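Local coordinates for protein aminotransferase (Neisseria meningitidis Z2491, PDB 3JTX) that probably transfers amino groups between amino acids and 2-oxo acids, using pyridoxal 5'-phosphate held as a Schiff base on a lysine, at residues 63-68 / 266-271; 146-151 / 366-371; 188-193 / 221-226; 301-306 / 325-330; 344-347 / 351-354. All coordinates share one frame; numbering follows the deposited sequence.

Contact 1: 63-68 / 266-271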
# COMPACT_ATOMS: atom_id res chain seq x y z
N PRO A 63 -10.36 6.62 -5.52
CA PRO A 63 -10.70 5.35 -6.13
C PRO A 63 -11.28 4.36 -5.13
O PRO A 63 -10.93 4.38 -3.94
CB PRO A 63 -9.36 4.83 -6.64
CG PRO A 63 -8.37 5.38 -5.63
CD PRO A 63 -8.90 6.76 -5.30
N LEU A 64 -12.15 3.49 -5.61
CA LEU A 64 -12.68 2.40 -4.80
C LEU A 64 -11.64 1.29 -4.78
O LEU A 64 -10.90 1.09 -5.74
CB LEU A 64 -14.01 1.91 -5.37
CG LEU A 64 -15.20 2.87 -5.25
CD1 LEU A 64 -16.41 2.19 -5.88
CD2 LEU A 64 -15.48 3.29 -3.78
N THR A 65 -11.55 0.57 -3.67
CA THR A 65 -10.51 -0.45 -3.51
C THR A 65 -10.57 -1.55 -4.55
O THR A 65 -9.55 -2.07 -4.99
CB THR A 65 -10.58 -1.05 -2.08
OG1 THR A 65 -10.57 0.03 -1.13
CG2 THR A 65 -9.41 -1.97 -1.81
N ALA A 66 -11.79 -1.92 -4.96
CA ALA A 66 -11.97 -2.99 -5.94
C ALA A 66 -11.54 -2.59 -7.36
O ALA A 66 -11.39 -3.45 -8.22
CB ALA A 66 -13.45 -3.46 -5.95
N GLY A 67 -11.36 -1.29 -7.61
CA GLY A 67 -10.96 -0.81 -8.93
C GLY A 67 -12.12 -0.64 -9.88
O GLY A 67 -13.23 -1.08 -9.60
N LEU A 68 -11.86 -0.00 -11.01
CA LEU A 68 -12.88 0.24 -12.02
C LEU A 68 -13.30 -1.07 -12.68
O LEU A 68 -12.45 -1.92 -12.96
CB LEU A 68 -12.35 1.19 -13.08
CG LEU A 68 -12.13 2.64 -12.66
CD1 LEU A 68 -11.38 3.39 -13.77
CD2 LEU A 68 -13.46 3.32 -12.31
N ASN A 266 -13.00 -11.63 0.99
CA ASN A 266 -12.44 -11.33 2.31
C ASN A 266 -11.21 -10.45 2.20
O ASN A 266 -11.04 -9.52 2.99
CB ASN A 266 -12.15 -12.60 3.10
CG ASN A 266 -13.41 -13.36 3.44
OD1 ASN A 266 -14.46 -12.75 3.66
ND2 ASN A 266 -13.33 -14.68 3.46
N PHE A 267 -10.38 -10.69 1.18
CA PHE A 267 -9.21 -9.87 0.96
C PHE A 267 -9.60 -8.41 0.67
O PHE A 267 -8.97 -7.46 1.19
CB PHE A 267 -8.38 -10.44 -0.19
CG PHE A 267 -6.96 -9.92 -0.29
CD1 PHE A 267 -6.26 -9.44 0.82
CD2 PHE A 267 -6.29 -9.96 -1.50
CE1 PHE A 267 -4.95 -8.99 0.70
CE2 PHE A 267 -4.98 -9.51 -1.61
CZ PHE A 267 -4.32 -9.03 -0.51
N LEU A 268 -10.63 -8.21 -0.14
CA LEU A 268 -11.11 -6.87 -0.46
C LEU A 268 -11.52 -6.09 0.80
O LEU A 268 -11.20 -4.90 0.94
CB LEU A 268 -12.27 -6.92 -1.46
CG LEU A 268 -12.96 -5.58 -1.75
CD1 LEU A 268 -11.95 -4.61 -2.37
CD2 LEU A 268 -14.21 -5.79 -2.67
N LEU A 269 -12.22 -6.75 1.72
CA LEU A 269 -12.66 -6.09 2.95
C LEU A 269 -11.45 -5.58 3.75
O LEU A 269 -11.42 -4.45 4.21
CB LEU A 269 -13.50 -7.05 3.81
CG LEU A 269 -14.05 -6.48 5.14
CD1 LEU A 269 -14.88 -5.19 4.92
CD2 LEU A 269 -14.89 -7.57 5.85
N TYR A 270 -10.47 -6.45 3.91
CA TYR A 270 -9.23 -6.09 4.58
C TYR A 270 -8.53 -4.92 3.89
O TYR A 270 -8.03 -4.02 4.56
CB TYR A 270 -8.29 -7.30 4.61
CG TYR A 270 -6.95 -7.07 5.26
CD1 TYR A 270 -6.75 -7.33 6.60
CD2 TYR A 270 -5.87 -6.64 4.51
CE1 TYR A 270 -5.50 -7.14 7.21
CE2 TYR A 270 -4.63 -6.43 5.11
CZ TYR A 270 -4.46 -6.69 6.46
OH TYR A 270 -3.21 -6.48 7.05
N ARG A 271 -8.52 -4.94 2.55
CA ARG A 271 -7.81 -3.95 1.76
C ARG A 271 -8.48 -2.57 1.82
O ARG A 271 -7.81 -1.56 1.62
CB ARG A 271 -7.63 -4.40 0.31
CG ARG A 271 -6.67 -5.57 0.17
CD ARG A 271 -6.68 -6.17 -1.23
NE ARG A 271 -6.09 -5.24 -2.17
CZ ARG A 271 -4.80 -4.98 -2.29
NH1 ARG A 271 -3.91 -5.60 -1.53
NH2 ARG A 271 -4.40 -4.10 -3.18
O HOH W 1 -7.71 -4.18 -4.44
O HOH W 2 -8.59 1.22 0.47
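Thr65 and Ala66 sit at the corner of a type I beta turn, Leu64 to Gly67, and this corner is pushed against one side of helix 261-274. The turn is closed by the bond from Gly67 N to Leu64 O, and the two backbones stay well apart, with Thr65 CA 6.9 Å from Arg271 CA. Gly67 ends the turn at a positive phi of 84°, where a side chain would run into the preceding carbonyl. Aliphatic carbons make the direct contact. With chi1 of -52°, Thr65 holds CG2 anti to its own nitrogen, and this methyl lies 3.7 Å from Leu268 CD1 and equally far from Arg271 CB. The same Leu268 CD1 also lies 4.0 Å from Ala66 CB, a residue small enough to let the turn come close. The polar groups meet through water. One water bridges Thr65 O and Arg271 NE (3.0 Å from NE, which donates to it), lying in the guanidinium plane at its edge; a second joins Thr65 OG1 to Arg271 O. Threonine thus serves both the apolar and the hydrated part of the contact. The far end of Arg271 forms a salt bridge with Glu102, while Phe267 takes the arginine's CD over the centre of its ring. Tyr270 on this helix meets Phe105 of the second subunit, so the turn packs on a dimer-interface helix of the class I/II aminotransferase fold.

Contact 2: 146-151 / 366-371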
# COMPACT_ATOMS: atom_id res chain seq x y z
N PHE A 146 11.03 -24.53 4.05
CA PHE A 146 11.64 -24.44 2.72
C PHE A 146 11.63 -25.75 1.96
O PHE A 146 12.05 -26.78 2.48
CB PHE A 146 13.07 -23.89 2.86
CG PHE A 146 13.11 -22.45 3.32
CD1 PHE A 146 12.76 -21.42 2.46
CD2 PHE A 146 13.50 -22.13 4.61
CE1 PHE A 146 12.78 -20.10 2.88
CE2 PHE A 146 13.52 -20.82 5.04
CZ PHE A 146 13.18 -19.79 4.17
N ALA A 147 11.09 -25.72 0.74
CA ALA A 147 11.16 -26.82 -0.21
C ALA A 147 12.29 -26.52 -1.19
O ALA A 147 12.15 -25.63 -2.04
CB ALA A 147 9.83 -26.99 -0.95
N ASN A 148 13.40 -27.25 -1.08
CA ASN A 148 14.60 -26.99 -1.88
C ASN A 148 14.39 -27.30 -3.35
O ASN A 148 13.64 -28.21 -3.71
CB ASN A 148 15.81 -27.79 -1.38
CG ASN A 148 16.34 -27.28 -0.06
OD1 ASN A 148 15.98 -26.20 0.42
ND2 ASN A 148 17.19 -28.08 0.56
N CYS A 149 15.08 -26.52 -4.19
CA CYS A 149 14.96 -26.59 -5.65
C CYS A 149 16.31 -26.96 -6.29
O CYS A 149 17.05 -26.09 -6.74
CB CYS A 149 14.49 -25.24 -6.17
SG CYS A 149 12.89 -24.77 -5.51
N PRO A 150 16.65 -28.27 -6.29
CA PRO A 150 17.93 -28.73 -6.83
C PRO A 150 17.91 -28.94 -8.33
O PRO A 150 16.84 -29.16 -8.90
CB PRO A 150 18.13 -30.07 -6.12
CG PRO A 150 16.74 -30.61 -5.99
CD PRO A 150 15.90 -29.38 -5.65
N ALA A 151 19.09 -28.90 -8.95
CA ALA A 151 19.28 -29.23 -10.36
C ALA A 151 18.83 -30.67 -10.64
O ALA A 151 18.81 -31.48 -9.72
CB ALA A 151 20.76 -29.06 -10.74
N GLY A 366 21.49 -29.00 2.92
CA GLY A 366 22.42 -27.96 2.45
C GLY A 366 21.72 -26.71 1.90
O GLY A 366 20.48 -26.70 1.80
N ASN A 367 22.52 -25.68 1.59
CA ASN A 367 22.05 -24.40 1.01
C ASN A 367 21.97 -24.56 -0.51
O ASN A 367 23.02 -24.68 -1.16
CB ASN A 367 22.98 -23.24 1.41
CG ASN A 367 22.59 -21.90 0.79
OD1 ASN A 367 22.27 -21.81 -0.39
ND2 ASN A 367 22.61 -20.84 1.60
N PRO A 368 20.74 -24.58 -1.08
CA PRO A 368 20.60 -24.86 -2.50
C PRO A 368 20.94 -23.66 -3.42
O PRO A 368 20.81 -23.77 -4.63
CB PRO A 368 19.12 -25.25 -2.62
CG PRO A 368 18.46 -24.43 -1.57
CD PRO A 368 19.43 -24.38 -0.43
N GLY A 369 21.33 -22.53 -2.82
CA GLY A 369 21.94 -21.42 -3.54
C GLY A 369 23.44 -21.54 -3.73
O GLY A 369 24.00 -20.98 -4.66
N GLU A 370 24.11 -22.29 -2.85
CA GLU A 370 25.56 -22.45 -2.96
C GLU A 370 25.94 -23.12 -4.27
O GLU A 370 25.26 -24.05 -4.71
CB GLU A 370 26.12 -23.29 -1.82
CG GLU A 370 26.25 -22.57 -0.51
CD GLU A 370 26.96 -23.42 0.55
OE1 GLU A 370 27.55 -24.47 0.19
OE2 GLU A 370 26.93 -23.02 1.74
N GLY A 371 27.02 -22.66 -4.89
CA GLY A 371 27.49 -23.27 -6.13
C GLY A 371 26.89 -22.68 -7.39
O GLY A 371 27.18 -23.16 -8.49
O HOH W 3 19.28 -24.42 -6.87
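Strand 143-148, an outermost strand of the seven-stranded mixed sheet, ends where the loop leading into strand 372-376 passes by, and the two meet through Asn148 and Pro368. The loop is shaped by a type I beta turn from Asn367 to Glu370. Asn367 strengthens it with an Asx turn: its OD1 accepts from Gly369 N at 2.7 Å, in the carbonyl plane, and more weakly from Glu370 N. Proline suits the second position of such a turn because its ring already fixes phi near the value required, here -78°. Across the contact, the Pro368 ring presents CG to Asn148 OD1 at 3.6 Å, with the two side chains crossing at about a right angle. Asn148 reaches the loop with chi1 of -71°, which sets CG anti to its carbonyl carbon. Its ND2 remains 3.8 Å from Gly366 O, too long for a bond, and is instead bonded to Thr363 OG1, which is also hydrogen-bonded to Gly366 O; Asn148 OD1 accepts from Asn127 ND2. Further along, one water donates to both Cys149 O and Pro368 O, at 2.8 Å each. The direct touch is therefore apolar carbon against an amide whose polar ends are engaged by other residues. Bonds on both ends fix the flip of the Asn148 amide, and the loop is tied to the strand by Thr363 and by water rather than by direct polar pairing.

Contact 3: 188-193 / 221-226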
# COMPACT_ATOMS: atom_id res chain seq x y z
N ASP A 188 3.19 -31.77 -14.24
CA ASP A 188 3.46 -32.78 -13.20
C ASP A 188 3.68 -32.10 -11.85
O ASP A 188 3.16 -32.56 -10.82
CB ASP A 188 4.68 -33.62 -13.55
CG ASP A 188 4.50 -34.33 -14.84
OD1 ASP A 188 3.83 -35.39 -14.85
OD2 ASP A 188 5.02 -33.81 -15.86
N GLY A 189 4.41 -30.99 -11.87
CA GLY A 189 4.70 -30.23 -10.65
C GLY A 189 3.43 -29.62 -10.08
O GLY A 189 3.20 -29.68 -8.88
N TRP A 190 2.61 -29.03 -10.94
CA TRP A 190 1.31 -28.51 -10.49
C TRP A 190 0.40 -29.61 -9.94
O TRP A 190 -0.24 -29.43 -8.89
CB TRP A 190 0.60 -27.71 -11.61
CG TRP A 190 1.07 -26.32 -11.67
CD1 TRP A 190 1.78 -25.72 -12.67
CD2 TRP A 190 0.94 -25.34 -10.63
NE1 TRP A 190 2.05 -24.41 -12.34
CE2 TRP A 190 1.55 -24.16 -11.09
CE3 TRP A 190 0.35 -25.35 -9.36
CZ2 TRP A 190 1.59 -23.00 -10.33
CZ3 TRP A 190 0.37 -24.19 -8.62
CH2 TRP A 190 1.00 -23.04 -9.09
N LYS A 191 0.32 -30.74 -10.63
CA LYS A 191 -0.46 -31.86 -10.12
C LYS A 191 -0.00 -32.26 -8.71
O LYS A 191 -0.82 -32.53 -7.84
CB LYS A 191 -0.39 -33.06 -11.06
CG LYS A 191 -1.10 -34.28 -10.45
CD LYS A 191 -1.23 -35.45 -11.37
CE LYS A 191 -1.80 -36.67 -10.62
NZ LYS A 191 -3.21 -36.40 -10.16
N GLU A 192 1.30 -32.33 -8.49
CA GLU A 192 1.82 -32.69 -7.18
C GLU A 192 1.36 -31.74 -6.07
O GLU A 192 0.90 -32.19 -5.02
CB GLU A 192 3.35 -32.77 -7.20
CG GLU A 192 3.93 -33.39 -5.95
CD GLU A 192 5.43 -33.68 -6.04
OE1 GLU A 192 6.11 -33.19 -6.97
OE2 GLU A 192 5.92 -34.39 -5.14
N VAL A 193 1.49 -30.43 -6.31
CA VAL A 193 1.11 -29.48 -5.28
C VAL A 193 -0.41 -29.45 -5.09
O VAL A 193 -0.89 -29.30 -3.96
CB VAL A 193 1.73 -28.07 -5.49
CG1 VAL A 193 1.10 -27.34 -6.67
CG2 VAL A 193 1.63 -27.26 -4.19
N LEU A 221 3.37 -21.96 -18.65
CA LEU A 221 2.16 -22.39 -17.99
C LEU A 221 1.95 -21.57 -16.71
O LEU A 221 2.90 -21.30 -15.96
CB LEU A 221 2.28 -23.88 -17.66
CG LEU A 221 1.18 -24.62 -16.90
CD1 LEU A 221 -0.15 -24.68 -17.68
CD2 LEU A 221 1.66 -26.06 -16.56
N GLY A 222 0.70 -21.16 -16.48
CA GLY A 222 0.32 -20.45 -15.26
C GLY A 222 -0.54 -21.34 -14.36
O GLY A 222 -1.08 -22.37 -14.80
N CYS A 223 -0.63 -20.96 -13.10
CA CYS A 223 -1.38 -21.72 -12.09
C CYS A 223 -2.83 -21.95 -12.50
O CYS A 223 -3.34 -23.06 -12.46
CB CYS A 223 -1.32 -20.99 -10.74
SG CYS A 223 -2.33 -21.71 -9.41
N LEU A 224 -3.51 -20.87 -12.90
CA LEU A 224 -4.95 -20.99 -13.25
C LEU A 224 -5.17 -21.85 -14.49
O LEU A 224 -6.09 -22.64 -14.55
CB LEU A 224 -5.60 -19.60 -13.40
CG LEU A 224 -5.60 -18.70 -12.16
CD1 LEU A 224 -6.47 -17.45 -12.36
CD2 LEU A 224 -6.04 -19.47 -10.90
N GLN A 225 -4.26 -21.73 -15.46
CA GLN A 225 -4.30 -22.57 -16.65
C GLN A 225 -4.02 -24.04 -16.32
O GLN A 225 -4.63 -24.93 -16.89
CB GLN A 225 -3.25 -22.05 -17.66
CG GLN A 225 -3.13 -22.89 -18.93
CD GLN A 225 -2.18 -22.28 -19.94
OE1 GLN A 225 -1.11 -21.79 -19.58
NE2 GLN A 225 -2.58 -22.28 -21.22
N ALA A 226 -3.09 -24.29 -15.40
CA ALA A 226 -2.78 -25.66 -14.96
C ALA A 226 -4.02 -26.32 -14.31
O ALA A 226 -4.33 -27.48 -14.60
CB ALA A 226 -1.61 -25.68 -14.00
O HOH W 4 3.95 -22.77 -13.91
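A chi1 of -84° places the indole of Trp190 anti to its carbonyl carbon and sends it from helix 187-200 toward the start of helix 223-229; chi2 of 114° then turns one face of the ring system onto that helix. Two residues of the second helix, Cys223 and Ala226, about one turn apart, share this face. Ala226 lies under the five-membered ring, its CB 3.9 Å from the ring centroid in a CH-pi contact, and alanine is small enough for the indole to settle almost against the backbone. Cys223 serves the six-membered ring: its CA makes a second CH-pi contact. Cys223 is modelled in two conformers; in one, SG lies obliquely to the six-membered ring, so this sulfur-aromatic contact is less certain than the CH-pi contacts. Helix 187-200 belongs to the large sheet-centred part of the aminotransferase fold, and Trp190 also touches Ile204 and Ser206 of strand 203-207, so its ring is packed between the two helices and the strand. Gly222 is the N-cap residue of helix 223-229, and Cys223 N is hydrogen-bonded to Glu208. Beside the indole, Leu221 CD2 meets Trp190 CD1 at 3.9 Å, the two side chains running past each other in opposite directions. The buried indole N-H has a partner: Trp190 NE1 donates at 3.0 Å to a water lying in the ring plane, and that water donates in turn to Leu221 O.

Contact 4: 301-306 / 325-330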
# COMPACT_ATOMS: atom_id res chain seq x y z
N ARG A 301 11.45 -9.48 -27.28
CA ARG A 301 12.47 -9.59 -28.34
C ARG A 301 13.86 -9.09 -27.87
O ARG A 301 14.89 -9.67 -28.25
CB ARG A 301 12.01 -8.84 -29.60
CG ARG A 301 12.92 -8.97 -30.81
N LEU A 302 13.90 -8.02 -27.07
CA LEU A 302 15.18 -7.53 -26.51
C LEU A 302 15.85 -8.62 -25.67
O LEU A 302 17.05 -8.86 -25.80
CB LEU A 302 14.99 -6.28 -25.64
CG LEU A 302 14.58 -4.95 -26.30
CD1 LEU A 302 14.28 -3.91 -25.23
CD2 LEU A 302 15.65 -4.43 -27.28
N TYR A 303 15.08 -9.30 -24.82
CA TYR A 303 15.66 -10.34 -23.96
C TYR A 303 16.09 -11.58 -24.76
O TYR A 303 17.14 -12.15 -24.49
CB TYR A 303 14.69 -10.74 -22.85
CG TYR A 303 14.46 -9.68 -21.80
CD1 TYR A 303 15.48 -9.28 -20.94
CD2 TYR A 303 13.20 -9.11 -21.62
CE1 TYR A 303 15.27 -8.32 -19.94
CE2 TYR A 303 12.97 -8.16 -20.64
CZ TYR A 303 14.00 -7.76 -19.80
OH TYR A 303 13.78 -6.82 -18.81
N GLN A 304 15.25 -12.00 -25.70
CA GLN A 304 15.57 -13.09 -26.63
C GLN A 304 16.94 -12.89 -27.30
O GLN A 304 17.76 -13.81 -27.36
CB GLN A 304 14.47 -13.21 -27.69
CG GLN A 304 14.75 -14.15 -28.85
CD GLN A 304 14.30 -15.59 -28.62
OE1 GLN A 304 13.22 -15.85 -28.10
NE2 GLN A 304 15.13 -16.54 -29.05
N GLU A 305 17.17 -11.68 -27.81
CA GLU A 305 18.43 -11.37 -28.51
C GLU A 305 19.60 -11.56 -27.55
O GLU A 305 20.59 -12.19 -27.88
CB GLU A 305 18.38 -9.94 -29.04
CG GLU A 305 19.61 -9.50 -29.81
CD GLU A 305 19.58 -8.03 -30.23
OE1 GLU A 305 18.73 -7.25 -29.72
OE2 GLU A 305 20.44 -7.65 -31.06
N LYS A 306 19.47 -11.04 -26.33
CA LYS A 306 20.53 -11.18 -25.35
C LYS A 306 20.88 -12.65 -25.07
O LYS A 306 22.05 -13.03 -25.09
CB LYS A 306 20.15 -10.49 -24.03
CG LYS A 306 19.96 -8.98 -24.14
CD LYS A 306 19.59 -8.36 -22.80
CE LYS A 306 18.68 -7.15 -22.95
NZ LYS A 306 18.41 -6.54 -21.60
N ALA A 325 12.26 -19.61 -18.65
CA ALA A 325 11.77 -18.23 -18.81
C ALA A 325 12.52 -17.31 -17.83
O ALA A 325 13.46 -17.74 -17.17
CB ALA A 325 10.24 -18.17 -18.58
N SER A 326 12.07 -16.05 -17.73
CA SER A 326 12.72 -15.00 -16.93
C SER A 326 13.96 -14.44 -17.63
O SER A 326 14.36 -14.96 -18.68
CB SER A 326 13.08 -15.44 -15.51
OG SER A 326 14.41 -15.94 -15.43
N PHE A 327 14.50 -13.36 -17.07
CA PHE A 327 15.74 -12.76 -17.56
C PHE A 327 16.98 -13.12 -16.75
O PHE A 327 18.02 -12.44 -16.84
CB PHE A 327 15.59 -11.22 -17.80
CG PHE A 327 15.10 -10.41 -16.61
CD1 PHE A 327 15.76 -10.41 -15.39
CD2 PHE A 327 14.01 -9.55 -16.76
CE1 PHE A 327 15.33 -9.61 -14.34
CE2 PHE A 327 13.57 -8.76 -15.72
CZ PHE A 327 14.23 -8.78 -14.50
N TYR A 328 16.92 -14.22 -16.00
CA TYR A 328 18.07 -14.70 -15.22
C TYR A 328 18.74 -15.89 -15.86
O TYR A 328 18.07 -16.73 -16.49
CB TYR A 328 17.64 -15.08 -13.81
CG TYR A 328 17.00 -13.95 -13.07
CD1 TYR A 328 17.75 -12.84 -12.66
CD2 TYR A 328 15.65 -13.97 -12.79
CE1 TYR A 328 17.15 -11.78 -11.97
CE2 TYR A 328 15.04 -12.92 -12.12
CZ TYR A 328 15.78 -11.84 -11.70
OH TYR A 328 15.13 -10.79 -11.06
N ILE A 329 20.06 -15.95 -15.71
CA ILE A 329 20.83 -17.16 -15.90
C ILE A 329 21.30 -17.58 -14.49
O ILE A 329 21.94 -16.81 -13.78
CB ILE A 329 22.05 -16.94 -16.80
CG1 ILE A 329 21.61 -16.52 -18.22
CG2 ILE A 329 22.89 -18.20 -16.88
CD1 ILE A 329 22.78 -16.24 -19.14
N TRP A 330 20.93 -18.79 -14.08
CA TRP A 330 21.35 -19.37 -12.80
C TRP A 330 22.57 -20.23 -13.12
O TRP A 330 22.46 -21.42 -13.43
CB TRP A 330 20.16 -20.16 -12.22
CG TRP A 330 20.24 -20.78 -10.84
CD1 TRP A 330 19.93 -22.09 -10.51
CD2 TRP A 330 20.53 -20.13 -9.60
NE1 TRP A 330 20.03 -22.28 -9.16
CE2 TRP A 330 20.42 -21.10 -8.58
CE3 TRP A 330 20.90 -18.82 -9.25
CZ2 TRP A 330 20.67 -20.81 -7.23
CZ3 TRP A 330 21.16 -18.54 -7.90
CH2 TRP A 330 21.02 -19.52 -6.91
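Between the long helix 294-314 and the entry to strand 328-332, two aromatic side chains, Tyr303 and Phe327, form a buried pair in the layer where helix meets antiparallel sheet. The rings lie side by side and point the same way, with planes 28° apart; their centroids are 5.3 Å apart because the rings are slid past each other and barely overlap. The closest approaches are oblique: Phe327 CD2 approaches Tyr303 CZ at 3.5 Å and the hydroxyl oxygen OH at 3.4 Å, while Phe327 CB lies 3.6 Å from Tyr303 CE1. Phe327 takes a chi1 of 55°, with CG between the nitrogen and the carbonyl carbon, which sets the ring beside Tyr303 on one side and Tyr328 on the other. The backbone around it is held by an ST turn: Ser326 OG accepts from Tyr328 N at 3.1 Å in a nearly straight bond of 166°, and gives its own proton to a lone pair of Ala325 O. Serine suits this place since a short hydroxyl can reach both partners. Phe327 CD1 stands 3.9 Å above the centre of the Tyr328 ring, so the phenyl group is set between two tyrosines. The cluster widens further: Phe327 meets Tyr210 edge-to-face, Tyr303 packs on His42, and Tyr328 OH is hydrogen-bonded to Tyr210 OH. This aromatic cluster is part of the buried layer that joins the long helix to the three-stranded antiparallel sheet of the aminotransferase fold.

Contact 5: 344-347 / 351-354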
# COMPACT_ATOMS: atom_id res chain seq x y z
N ASN A 344 36.07 -12.81 -7.89
CA ASN A 344 37.01 -12.79 -9.03
C ASN A 344 36.50 -11.93 -10.21
O ASN A 344 37.26 -11.15 -10.81
CB ASN A 344 37.32 -14.22 -9.48
CG ASN A 344 38.47 -14.31 -10.47
OD1 ASN A 344 39.47 -13.62 -10.34
ND2 ASN A 344 38.32 -15.18 -11.47
N LEU A 345 35.21 -12.04 -10.51
CA LEU A 345 34.62 -11.25 -11.59
C LEU A 345 34.68 -9.76 -11.29
O LEU A 345 34.86 -8.95 -12.21
CB LEU A 345 33.17 -11.66 -11.86
CG LEU A 345 32.94 -13.06 -12.46
CD1 LEU A 345 31.53 -13.13 -13.06
CD2 LEU A 345 33.97 -13.44 -13.47
N TRP A 346 34.50 -9.41 -10.02
CA TRP A 346 34.55 -8.01 -9.59
C TRP A 346 35.97 -7.47 -9.64
O TRP A 346 36.20 -6.40 -10.23
CB TRP A 346 33.96 -7.85 -8.18
CG TRP A 346 34.12 -6.48 -7.63
CD1 TRP A 346 34.92 -6.10 -6.59
CD2 TRP A 346 33.48 -5.30 -8.10
NE1 TRP A 346 34.80 -4.75 -6.37
CE2 TRP A 346 33.91 -4.23 -7.27
CE3 TRP A 346 32.57 -5.02 -9.13
CZ2 TRP A 346 33.49 -2.92 -7.45
CZ3 TRP A 346 32.13 -3.72 -9.30
CH2 TRP A 346 32.60 -2.68 -8.47
N GLN A 347 36.91 -8.21 -9.06
CA GLN A 347 38.30 -7.76 -8.99
C GLN A 347 38.94 -7.69 -10.37
O GLN A 347 39.76 -6.81 -10.62
CB GLN A 347 39.13 -8.69 -8.09
CG GLN A 347 40.60 -8.21 -7.91
CD GLN A 347 41.46 -9.21 -7.14
OE1 GLN A 347 40.98 -10.26 -6.71
NE2 GLN A 347 42.73 -8.89 -6.97
N ILE A 351 32.73 -6.89 -12.95
CA ILE A 351 31.42 -7.49 -13.23
C ILE A 351 30.77 -7.91 -11.92
O ILE A 351 31.37 -8.62 -11.12
CB ILE A 351 31.52 -8.71 -14.19
CG1 ILE A 351 32.04 -8.30 -15.58
CG2 ILE A 351 30.13 -9.39 -14.31
CD1 ILE A 351 32.48 -9.50 -16.47
N GLN A 352 29.52 -7.49 -11.72
CA GLN A 352 28.75 -7.79 -10.53
C GLN A 352 27.70 -8.90 -10.79
O GLN A 352 26.73 -8.71 -11.55
CB GLN A 352 28.04 -6.52 -10.03
CG GLN A 352 28.98 -5.35 -9.68
CD GLN A 352 28.22 -4.04 -9.45
OE1 GLN A 352 27.69 -3.44 -10.38
NE2 GLN A 352 28.16 -3.61 -8.20
N VAL A 353 27.92 -10.06 -10.18
CA VAL A 353 26.93 -11.15 -10.16
C VAL A 353 26.58 -11.47 -8.71
O VAL A 353 27.32 -11.13 -7.80
CB VAL A 353 27.40 -12.42 -10.90
CG1 VAL A 353 27.77 -12.08 -12.34
CG2 VAL A 353 28.57 -13.11 -10.18
N LEU A 354 25.45 -12.14 -8.49
CA LEU A 354 24.95 -12.39 -7.12
C LEU A 354 25.26 -13.83 -6.66
O LEU A 354 24.72 -14.78 -7.24
CB LEU A 354 23.45 -12.15 -7.06
CG LEU A 354 22.85 -12.02 -5.65
CD1 LEU A 354 23.44 -10.81 -4.91
CD2 LEU A 354 21.34 -11.91 -5.70
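Helix 338-349 turns back through a very short connection into strand 351-352, a tight alpha-to-beta link in which the end of the helix and the start of the strand lie directly against each other, with Trp346 CA and Ile351 CA 4.8 Å apart. One backbone hydrogen bond spans the link: Ile351 N donates to Leu345 O at 3.1 Å with an N-H...O angle of 160°. The donor stands above the plane of the carbonyl, 50° out of it, so the bond does not use a lone-pair direction. Nearby, Trp346 N and Ile351 O are close but badly aligned, so they do not add a second bond. The apolar packing comes from Leu345, whose CG, anti to the carbonyl carbon, turns the branched end toward the strand. Its CB lies 4.1 Å from Ile351 CB, and its CD1 reaches across at about a right angle to Val353 CG1, 4.0 Å away. Branched aliphatic residues suit this buried seam, which helix 381-394 also covers: Leu345 and Ile351 both touch Ile391, and Val353 packs on Val373 and Ile375 of strand 372-376. On the partly exposed side, the stem of a glutamine meets an indole. Trp346 and Gln352 run alongside one another, pointing the same way, with the ring and amide planes 35° apart. Glutamine offers a methylene stem for the indole while its amide lies farther along, and Trp346 NE1 is hydrogen-bonded to Ile24 O. Strand 351-352 itself pairs in parallel with strand 33-34. The side-chain touch is made by Gln352 CG, which sits 3.6 Å from Trp346 CZ3 and equally close to CE3.

In the fold
Contacts 1 and 5 mark far ends of the chain, their centres 44 Å apart on opposite sides of its middle. Contact 1 lies at the subunit interface, and contact 3, nested in its loop, packs on the large seven-stranded sheet. Contacts 4 and 5 follow in series in the C-terminal part, centres 20 Å apart, where strand 328-332 leads into helix 338-349. Contact 2, whose segments alternate along the chain with those of contact 1, joins the two regions and touches contact 4 where Pro368 and Gly369 pack on Trp330. Contact 2 thus brings the loop before one strand of the small antiparallel sheet against the edge of the large sheet.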